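Local coordinates for protein acetaldehyde dehydrogenase (Acetylating) (Geobacillus thermoglucosidasius, PDB 5J78) that probably catalyses the NAD-dependent interconversion of acetaldehyde and acetyl-CoA in a thermophilic ethanol-producing bacterium, at residues I61-E72 with I179-A189; Q259-F267 with V420-G428. All blocks are in the same frame, centred on the assembly; numbering follows the deposited sequence.

Contact 1. Residues I61-E72 with I179-A189; sequences IVESMANAAREE and IMQEAAERAGA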
loop_
_atom_site.group_PDB
_atom_site.type_symbol
_atom_site.label_atom_id
_atom_site.label_comp_id
_atom_site.label_asym_id
_atom_site.label_seq_id
_atom_site.Cartn_x
_atom_site.Cartn_y
_atom_site.Cartn_z
ATOM N N ILE A 61 -13.004 -38.809 15.967
ATOM C CA ILE A 61 -12.035 -38.233 15.034
ATOM C C ILE A 61 -10.821 -37.669 15.790
ATOM O O ILE A 61 -9.671 -37.958 15.436
ATOM C CB ILE A 61 -12.689 -37.136 14.164
ATOM C CG1 ILE A 61 -13.745 -37.802 13.263
ATOM C CG2 ILE A 61 -11.614 -36.373 13.330
ATOM C CD1 ILE A 61 -14.701 -36.870 12.583
ATOM N N VAL A 62 -11.067 -36.895 16.842
ATOM C CA VAL A 62 -9.961 -36.264 17.577
ATOM C C VAL A 62 -9.048 -37.334 18.202
ATOM O O VAL A 62 -7.808 -37.203 18.218
ATOM C CB VAL A 62 -10.487 -35.308 18.662
ATOM C CG1 VAL A 62 -9.364 -34.766 19.516
ATOM C CG2 VAL A 62 -11.305 -34.132 18.013
ATOM N N GLU A 63 -9.672 -38.391 18.713
ATOM C CA GLU A 63 -8.953 -39.468 19.369
ATOM C C GLU A 63 -8.047 -40.203 18.372
ATOM O O GLU A 63 -6.892 -40.477 18.673
ATOM C CB GLU A 63 -9.933 -40.447 20.014
ATOM C CG GLU A 63 -9.267 -41.702 20.547
ATOM C CD GLU A 63 -10.259 -42.647 21.171
ATOM O OE1 GLU A 63 -11.248 -43.008 20.493
ATOM O OE2 GLU A 63 -10.056 -43.005 22.344
ATOM N N SER A 64 -8.587 -40.500 17.190
ATOM C CA SER A 64 -7.832 -41.151 16.133
ATOM C C SER A 64 -6.649 -40.288 15.704
ATOM O O SER A 64 -5.560 -40.800 15.468
ATOM C CB SER A 64 -8.738 -41.447 14.936
ATOM O OG SER A 64 -7.992 -41.956 13.839
ATOM N N MET A 65 -6.865 -38.979 15.597
ATOM C CA MET A 65 -5.780 -38.052 15.266
ATOM C C MET A 65 -4.697 -38.121 16.342
ATOM O O MET A 65 -3.508 -38.239 16.039
ATOM C CB MET A 65 -6.296 -36.612 15.131
ATOM C CG MET A 65 -7.164 -36.354 13.921
ATOM S SD MET A 65 -8.078 -34.770 14.048
ATOM C CE MET A 65 -6.716 -33.611 14.069
ATOM N N ALA A 66 -5.113 -38.074 17.605
ATOM C CA ALA A 66 -4.152 -38.120 18.704
ATOM C C ALA A 66 -3.337 -39.413 18.670
ATOM O O ALA A 66 -2.122 -39.411 18.937
ATOM C CB ALA A 66 -4.850 -37.985 20.030
ATOM N N ASN A 67 -4.007 -40.515 18.342
ATOM C CA ASN A 67 -3.355 -41.819 18.340
ATOM C C ASN A 67 -2.298 -41.866 17.264
ATOM O O ASN A 67 -1.201 -42.371 17.480
ATOM C CB ASN A 67 -4.362 -42.952 18.125
ATOM C CG ASN A 67 -5.174 -43.259 19.366
ATOM O OD1 ASN A 67 -4.728 -43.010 20.489
ATOM N ND2 ASN A 67 -6.372 -43.814 19.174
ATOM N N ALA A 68 -2.622 -41.313 16.108
ATOM C CA ALA A 68 -1.701 -41.334 14.988
ATOM C C ALA A 68 -0.475 -40.472 15.271
ATOM O O ALA A 68 0.638 -40.816 14.874
ATOM C CB ALA A 68 -2.406 -40.876 13.724
ATOM N N ALA A 69 -0.671 -39.353 15.962
ATOM C CA ALA A 69 0.449 -38.461 16.290
ATOM C C ALA A 69 1.433 -39.170 17.203
ATOM O O ALA A 69 2.658 -39.055 17.060
ATOM C CB ALA A 69 -0.057 -37.177 16.956
ATOM N N ARG A 70 0.872 -39.871 18.177
ATOM C CA ARG A 70 1.632 -40.642 19.144
ATOM C C ARG A 70 2.485 -41.668 18.420
ATOM O O ARG A 70 3.667 -41.790 18.672
ATOM C CB ARG A 70 0.676 -41.322 20.119
ATOM C CG ARG A 70 1.265 -41.892 21.393
ATOM C CD ARG A 70 0.111 -42.278 22.345
ATOM N NE ARG A 70 -0.799 -41.142 22.608
ATOM C CZ ARG A 70 -2.113 -41.118 22.371
ATOM N NH1 ARG A 70 -2.744 -42.176 21.865
ATOM N NH2 ARG A 70 -2.817 -40.020 22.659
ATOM N N GLU A 71 1.873 -42.362 17.480
ATOM C CA GLU A 71 2.559 -43.397 16.741
ATOM C C GLU A 71 3.618 -42.824 15.824
ATOM O O GLU A 71 4.601 -43.496 15.552
ATOM C CB GLU A 71 1.573 -44.219 15.910
ATOM C CG GLU A 71 0.601 -45.084 16.725
ATOM C CD GLU A 71 -0.649 -45.478 15.934
ATOM O OE1 GLU A 71 -1.671 -45.818 16.573
ATOM O OE2 GLU A 71 -0.613 -45.442 14.681
ATOM N N GLU A 72 3.412 -41.607 15.324
ATOM C CA GLU A 72 4.346 -41.024 14.359
ATOM C C GLU A 72 5.301 -40.024 15.002
ATOM O O GLU A 72 6.081 -39.374 14.313
ATOM C CB GLU A 72 3.570 -40.367 13.215
ATOM C CG GLU A 72 2.812 -41.364 12.338
ATOM C CD GLU A 72 3.749 -42.298 11.580
ATOM O OE1 GLU A 72 4.830 -41.844 11.136
ATOM O OE2 GLU A 72 3.416 -43.488 11.450
ATOM N N ILE A 179 -0.546 -36.773 8.031
ATOM C CA ILE A 179 -0.825 -37.784 9.033
ATOM C C ILE A 179 -2.082 -37.438 9.849
ATOM O O ILE A 179 -2.881 -38.316 10.142
ATOM C CB ILE A 179 0.385 -37.965 9.966
ATOM C CG1 ILE A 179 1.498 -38.723 9.231
ATOM C CG2 ILE A 179 0.018 -38.761 11.211
ATOM C CD1 ILE A 179 2.839 -38.593 9.886
ATOM N N MET A 180 -2.262 -36.167 10.202
ATOM C CA MET A 180 -3.477 -35.741 10.906
ATOM C C MET A 180 -4.755 -35.984 10.070
ATOM O O MET A 180 -5.756 -36.483 10.591
ATOM C CB MET A 180 -3.359 -34.261 11.304
ATOM C CG MET A 180 -2.375 -33.968 12.452
ATOM S SD MET A 180 -2.527 -35.018 13.933
ATOM C CE MET A 180 -1.449 -36.355 13.509
ATOM N N GLN A 181 -4.715 -35.646 8.776
ATOM C CA GLN A 181 -5.877 -35.805 7.891
ATOM C C GLN A 181 -6.225 -37.274 7.654
ATOM O O GLN A 181 -7.398 -37.645 7.616
ATOM C CB GLN A 181 -5.621 -35.112 6.549
ATOM C CG GLN A 181 -6.640 -35.398 5.483
ATOM C CD GLN A 181 -7.983 -34.760 5.802
ATOM O OE1 GLN A 181 -8.062 -33.804 6.584
ATOM N NE2 GLN A 181 -9.045 -35.286 5.204
ATOM N N GLU A 182 -5.210 -38.104 7.464
ATOM C CA GLU A 182 -5.443 -39.534 7.242
ATOM C C GLU A 182 -6.036 -40.185 8.482
ATOM O O GLU A 182 -6.952 -40.993 8.379
ATOM C CB GLU A 182 -4.141 -40.232 6.831
ATOM C CG GLU A 182 -3.781 -39.890 5.404
ATOM C CD GLU A 182 -2.439 -40.425 4.953
ATOM O OE1 GLU A 182 -1.735 -41.075 5.769
ATOM O OE2 GLU A 182 -2.102 -40.185 3.766
ATOM N N ALA A 183 -5.513 -39.833 9.654
ATOM C CA ALA A 183 -6.089 -40.295 10.919
ATOM C C ALA A 183 -7.551 -39.849 11.077
ATOM O O ALA A 183 -8.396 -40.597 11.560
ATOM C CB ALA A 183 -5.255 -39.784 12.082
ATOM N N ALA A 184 -7.842 -38.623 10.670
ATOM C CA ALA A 184 -9.180 -38.084 10.834
ATOM C C ALA A 184 -10.130 -38.791 9.865
ATOM O O ALA A 184 -11.240 -39.190 10.231
ATOM C CB ALA A 184 -9.181 -36.576 10.604
ATOM N N GLU A 185 -9.673 -38.976 8.635
ATOM C CA GLU A 185 -10.468 -39.686 7.633
ATOM C C GLU A 185 -10.824 -41.112 8.060
ATOM O O GLU A 185 -11.965 -41.558 7.910
ATOM C CB GLU A 185 -9.732 -39.726 6.303
ATOM C CG GLU A 185 -10.063 -38.554 5.416
ATOM C CD GLU A 185 -9.519 -38.696 4.006
ATOM O OE1 GLU A 185 -9.863 -39.689 3.326
ATOM O OE2 GLU A 185 -8.759 -37.799 3.573
ATOM N N ARG A 186 -9.840 -41.822 8.590
ATOM C CA ARG A 186 -10.042 -43.178 9.088
ATOM C C ARG A 186 -11.205 -43.269 10.071
ATOM O O ARG A 186 -11.914 -44.272 10.111
ATOM C CB ARG A 186 -8.770 -43.681 9.773
ATOM C CG ARG A 186 -8.019 -44.775 9.035
ATOM C CD ARG A 186 -6.829 -45.274 9.859
ATOM N NE ARG A 186 -5.665 -44.402 9.697
ATOM C CZ ARG A 186 -4.955 -43.862 10.688
ATOM N NH1 ARG A 186 -5.242 -44.090 11.968
ATOM N NH2 ARG A 186 -3.933 -43.087 10.386
ATOM N N ALA A 187 -11.389 -42.234 10.883
ATOM C CA ALA A 187 -12.468 -42.241 11.862
ATOM C C ALA A 187 -13.725 -41.490 11.390
ATOM O O ALA A 187 -14.588 -41.160 12.198
ATOM C CB ALA A 187 -11.975 -41.657 13.160
ATOM N N GLY A 188 -13.814 -41.205 10.099
ATOM C CA GLY A 188 -15.036 -40.652 9.524
ATOM C C GLY A 188 -14.987 -39.218 9.014
ATOM O O GLY A 188 -15.955 -38.727 8.406
ATOM N N ALA A 189 -13.881 -38.524 9.244
ATOM C CA ALA A 189 -13.801 -37.127 8.826
ATOM C C ALA A 189 -13.879 -37.026 7.295
ATOM O O ALA A 189 -13.505 -37.970 6.589
ATOM C CB ALA A 189 -12.519 -36.489 9.342
HETATM O O HOH W 1 -5.020 -43.464 14.461
#
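I61 lays its branches along the C-terminal end of helix 170-186: CG2 sits 3.7 Å from A184 CB, while CD1 reaches A189 CB. Helices 55-84 and 170-186 belong to the part of the aldehyde dehydrogenase fold built on the mixed sheet with strands 160-165 and 194-196, consistent with the Rossmann-like cofactor-binding domain of the family; their segments 61-72 and 179-186 cross at 137°, axes 7.7 Å apart at the closest. Alanines permit this closeness: A68 CB and A183 CB meet at 3.5 Å, tighter than ordinary carbon contact. On one flank M65 CG lies against A184 CB and the carbonyl O of M180. M180, its CG anti to the carbonyl carbon (chi1 -72°) and its chain folded at chi2 and chi3, brings CE 3.8 Å from A69 CB. Both methionines also touch I194 of strand 194-196. Farther along, I179 CD1 packs on the aliphatic CB and CG of E72, whose carboxylate pairs with R75. Helix 170-186 ends in a Schellman motif, G188 at positive phi being the C-prime residue, which brings A189 to I61 CD1; A187 CB meets S64 CB at 3.7 Å. On the other flank, a water accepts from R186 NH1 and donates to S64 O. S64 holds its OG anti to the backbone N (chi1 174°) and donates to A183 O at 2.7 Å, from above the carbonyl plane.

Contact 2. Residues Q259-F267 with V420-G428; sequences QLIIQSKTF and VNAGTTFGG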
loop_
_atom_site.group_PDB
_atom_site.type_symbol
_atom_site.label_atom_id
_atom_site.label_comp_id
_atom_site.label_asym_id
_atom_site.label_seq_id
_atom_site.Cartn_x
_atom_site.Cartn_y
_atom_site.Cartn_z
ATOM N N GLN A 259 18.870 -28.453 38.155
ATOM C CA GLN A 259 18.397 -29.588 37.380
ATOM C C GLN A 259 17.174 -29.225 36.535
ATOM O O GLN A 259 17.096 -29.581 35.354
ATOM C CB GLN A 259 18.073 -30.757 38.315
ATOM C CG GLN A 259 17.682 -32.043 37.617
ATOM C CD GLN A 259 16.223 -32.076 37.188
ATOM O OE1 GLN A 259 15.320 -31.825 37.991
ATOM N NE2 GLN A 259 15.986 -32.383 35.912
ATOM N N LEU A 260 16.211 -28.534 37.131
ATOM C CA LEU A 260 15.013 -28.149 36.387
ATOM C C LEU A 260 15.391 -27.197 35.246
ATOM O O LEU A 260 14.887 -27.337 34.123
ATOM C CB LEU A 260 13.969 -27.503 37.317
ATOM C CG LEU A 260 13.314 -28.450 38.327
ATOM C CD1 LEU A 260 12.688 -27.700 39.509
ATOM C CD2 LEU A 260 12.293 -29.337 37.650
ATOM N N ILE A 261 16.304 -26.264 35.528
ATOM C CA ILE A 261 16.725 -25.259 34.552
ATOM C C ILE A 261 17.492 -25.879 33.381
ATOM O O ILE A 261 17.257 -25.532 32.221
ATOM C CB ILE A 261 17.596 -24.174 35.217
ATOM C CG1 ILE A 261 16.728 -23.259 36.093
ATOM C CG2 ILE A 261 18.297 -23.326 34.167
ATOM C CD1 ILE A 261 17.541 -22.402 37.072
ATOM N N ILE A 262 18.394 -26.812 33.672
ATOM C CA ILE A 262 19.210 -27.412 32.618
ATOM C C ILE A 262 18.347 -28.313 31.753
ATOM O O ILE A 262 18.461 -28.307 30.526
ATOM C CB ILE A 262 20.416 -28.205 33.200
ATOM C CG1 ILE A 262 21.470 -27.229 33.701
ATOM C CG2 ILE A 262 21.024 -29.115 32.148
ATOM C CD1 ILE A 262 22.663 -27.891 34.467
ATOM N N GLN A 263 17.462 -29.073 32.381
ATOM C CA GLN A 263 16.566 -29.910 31.606
ATOM C C GLN A 263 15.707 -29.060 30.646
ATOM O O GLN A 263 15.514 -29.417 29.483
ATOM C CB GLN A 263 15.661 -30.738 32.523
ATOM C CG GLN A 263 14.921 -31.843 31.765
ATOM C CD GLN A 263 13.888 -32.579 32.608
ATOM O OE1 GLN A 263 13.632 -32.233 33.767
ATOM N NE2 GLN A 263 13.280 -33.598 32.016
ATOM N N SER A 264 15.206 -27.936 31.144
ATOM C CA SER A 264 14.348 -27.052 30.362
ATOM C C SER A 264 15.132 -26.324 29.274
ATOM O O SER A 264 14.684 -26.246 28.126
ATOM C CB SER A 264 13.656 -26.030 31.284
ATOM O OG SER A 264 13.096 -24.964 30.546
ATOM N N LYS A 265 16.293 -25.784 29.644
ATOM C CA LYS A 265 17.104 -24.971 28.730
ATOM C C LYS A 265 17.654 -25.775 27.560
ATOM O O LYS A 265 17.678 -25.297 26.423
ATOM C CB LYS A 265 18.255 -24.310 29.496
ATOM C CG LYS A 265 19.259 -23.548 28.645
ATOM C CD LYS A 265 18.585 -22.533 27.742
ATOM C CE LYS A 265 19.542 -21.484 27.323
ATOM N NZ LYS A 265 18.888 -20.518 26.386
ATOM N N THR A 266 18.088 -27.002 27.833
ATOM C CA THR A 266 18.718 -27.806 26.797
ATOM C C THR A 266 17.697 -28.647 26.034
ATOM O O THR A 266 18.054 -29.366 25.109
ATOM C CB THR A 266 19.818 -28.725 27.394
ATOM O OG1 THR A 266 19.230 -29.695 28.276
ATOM C CG2 THR A 266 20.843 -27.883 28.156
ATOM N N PHE A 267 16.425 -28.552 26.410
ATOM C CA PHE A 267 15.402 -29.336 25.732
ATOM C C PHE A 267 15.303 -28.901 24.269
ATOM O O PHE A 267 15.133 -27.722 23.958
ATOM C CB PHE A 267 14.050 -29.202 26.435
ATOM C CG PHE A 267 12.951 -30.029 25.810
ATOM C CD1 PHE A 267 12.782 -31.364 26.157
ATOM C CD2 PHE A 267 12.065 -29.461 24.903
ATOM C CE1 PHE A 267 11.756 -32.139 25.594
ATOM C CE2 PHE A 267 11.034 -30.225 24.327
ATOM C CZ PHE A 267 10.887 -31.572 24.674
ATOM N N VAL A 420 6.768 -20.961 38.791
ATOM C CA VAL A 420 7.432 -21.108 40.085
ATOM C C VAL A 420 7.934 -22.543 40.268
ATOM O O VAL A 420 7.166 -23.520 40.170
ATOM C CB VAL A 420 6.487 -20.743 41.266
ATOM C CG1 VAL A 420 7.243 -20.780 42.591
ATOM C CG2 VAL A 420 5.893 -19.359 41.048
ATOM N N ASN A 421 9.228 -22.651 40.534
ATOM C CA ASN A 421 9.860 -23.935 40.854
ATOM C C ASN A 421 9.561 -24.997 39.815
ATOM O O ASN A 421 9.071 -26.086 40.134
ATOM C CB ASN A 421 9.415 -24.416 42.238
ATOM C CG ASN A 421 9.970 -23.541 43.365
ATOM O OD1 ASN A 421 10.989 -22.873 43.200
ATOM N ND2 ASN A 421 9.295 -23.545 44.513
ATOM N N ALA A 422 9.835 -24.642 38.562
ATOM C CA ALA A 422 9.750 -25.568 37.444
ATOM C C ALA A 422 10.597 -25.033 36.304
ATOM O O ALA A 422 11.024 -23.874 36.315
ATOM C CB ALA A 422 8.294 -25.773 36.998
ATOM N N GLY A 423 10.871 -25.877 35.323
ATOM C CA GLY A 423 11.589 -25.408 34.155
ATOM C C GLY A 423 10.619 -24.561 33.356
ATOM O O GLY A 423 9.432 -24.889 33.255
ATOM N N THR A 424 11.098 -23.468 32.785
ATOM C CA THR A 424 10.178 -22.542 32.160
ATOM C C THR A 424 9.706 -23.064 30.808
ATOM O O THR A 424 8.590 -22.742 30.383
ATOM C CB THR A 424 10.800 -21.151 32.018
ATOM O OG1 THR A 424 12.034 -21.228 31.297
ATOM C CG2 THR A 424 11.038 -20.553 33.407
ATOM N N THR A 425 10.525 -23.874 30.137
ATOM C CA THR A 425 10.075 -24.508 28.893
ATOM C C THR A 425 8.812 -25.296 29.167
ATOM O O THR A 425 7.773 -25.086 28.524
ATOM C CB THR A 425 11.127 -25.450 28.283
ATOM O OG1 THR A 425 12.222 -24.678 27.795
ATOM C CG2 THR A 425 10.535 -26.261 27.123
ATOM N N PHE A 426 8.902 -26.192 30.137
ATOM C CA PHE A 426 7.816 -27.131 30.419
ATOM C C PHE A 426 6.673 -26.482 31.201
ATOM O O PHE A 426 5.508 -26.879 31.064
ATOM C CB PHE A 426 8.369 -28.334 31.176
ATOM C CG PHE A 426 9.527 -28.988 30.485
ATOM C CD1 PHE A 426 9.434 -29.367 29.155
ATOM C CD2 PHE A 426 10.724 -29.209 31.164
ATOM C CE1 PHE A 426 10.518 -29.951 28.503
ATOM C CE2 PHE A 426 11.811 -29.805 30.525
ATOM C CZ PHE A 426 11.708 -30.174 29.195
ATOM N N GLY A 427 7.001 -25.491 32.021
ATOM C CA GLY A 427 5.969 -24.748 32.725
ATOM C C GLY A 427 5.150 -23.905 31.761
ATOM O O GLY A 427 3.924 -23.940 31.766
ATOM N N GLY A 428 5.840 -23.169 30.901
ATOM C CA GLY A 428 5.182 -22.226 30.023
ATOM C C GLY A 428 4.144 -22.900 29.174
ATOM O O GLY A 428 3.023 -22.397 29.025
#
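S264 meets the N-cap G423 and first turn of helix 424-428, where helix 254-265 faces its N-terminus. From S264, CB rests 3.6 Å from G423 CA, where a side chain would strike S264 CB and L260 O. Its tip, OG, lies anti to the backbone N (chi1 165°) and accepts from T425 N at 2.8 Å; E276 also hydrogen-bonds this OG. T425 OG1 in turn donates to S264 O, above the carbonyl plane. Alongside, the F426 ring presents its edge to the face of F267, a T-shaped stack with planes at 80° and F426 CZ 3.4 Å from F267 CD1; F267 CD2 lies 4.2 Å from T425 CG2. CE2 of F426 meets S264 CA and Q263 CG. Replacing F267 with an alanine would probably leave the F426 edge without the face it abuts and open a gap beside T425 CG2. T424 OG1 bonds A274 O, beside C273, modified here to 3-sulfinoalanine, consistent with the catalytic domain of the family. H399 of strand 395-399 touches L260 and N421, and T424 packs on strand 244-248. M473 of the second subunit packs on F426 and accepts from Q263 NE2, while V420 carries the parallel sheet into that subunit.

Overall arrangement
Contact 1 closes before contact 2 opens along the chain, and their centres lie 30 Å apart, with nearest atoms about 13 Å apart. They rest on different sheets of one aldehyde dehydrogenase chain. Residues 61-72 and 179-189 pack helices beside the mixed sheet, with helices 89-107 and 143-156 also bordering them, and no other chain reaches these segments. Residues 259-267 and 420-428 belong to the seven-stranded parallel sheet region, nearer the chain centre and beside the second subunit. Contact 1 thus joins two helices within one subunit, whereas contact 2 joins a helix to the turn after the strand that is outermost within this chain and continues into the second subunit's sheet.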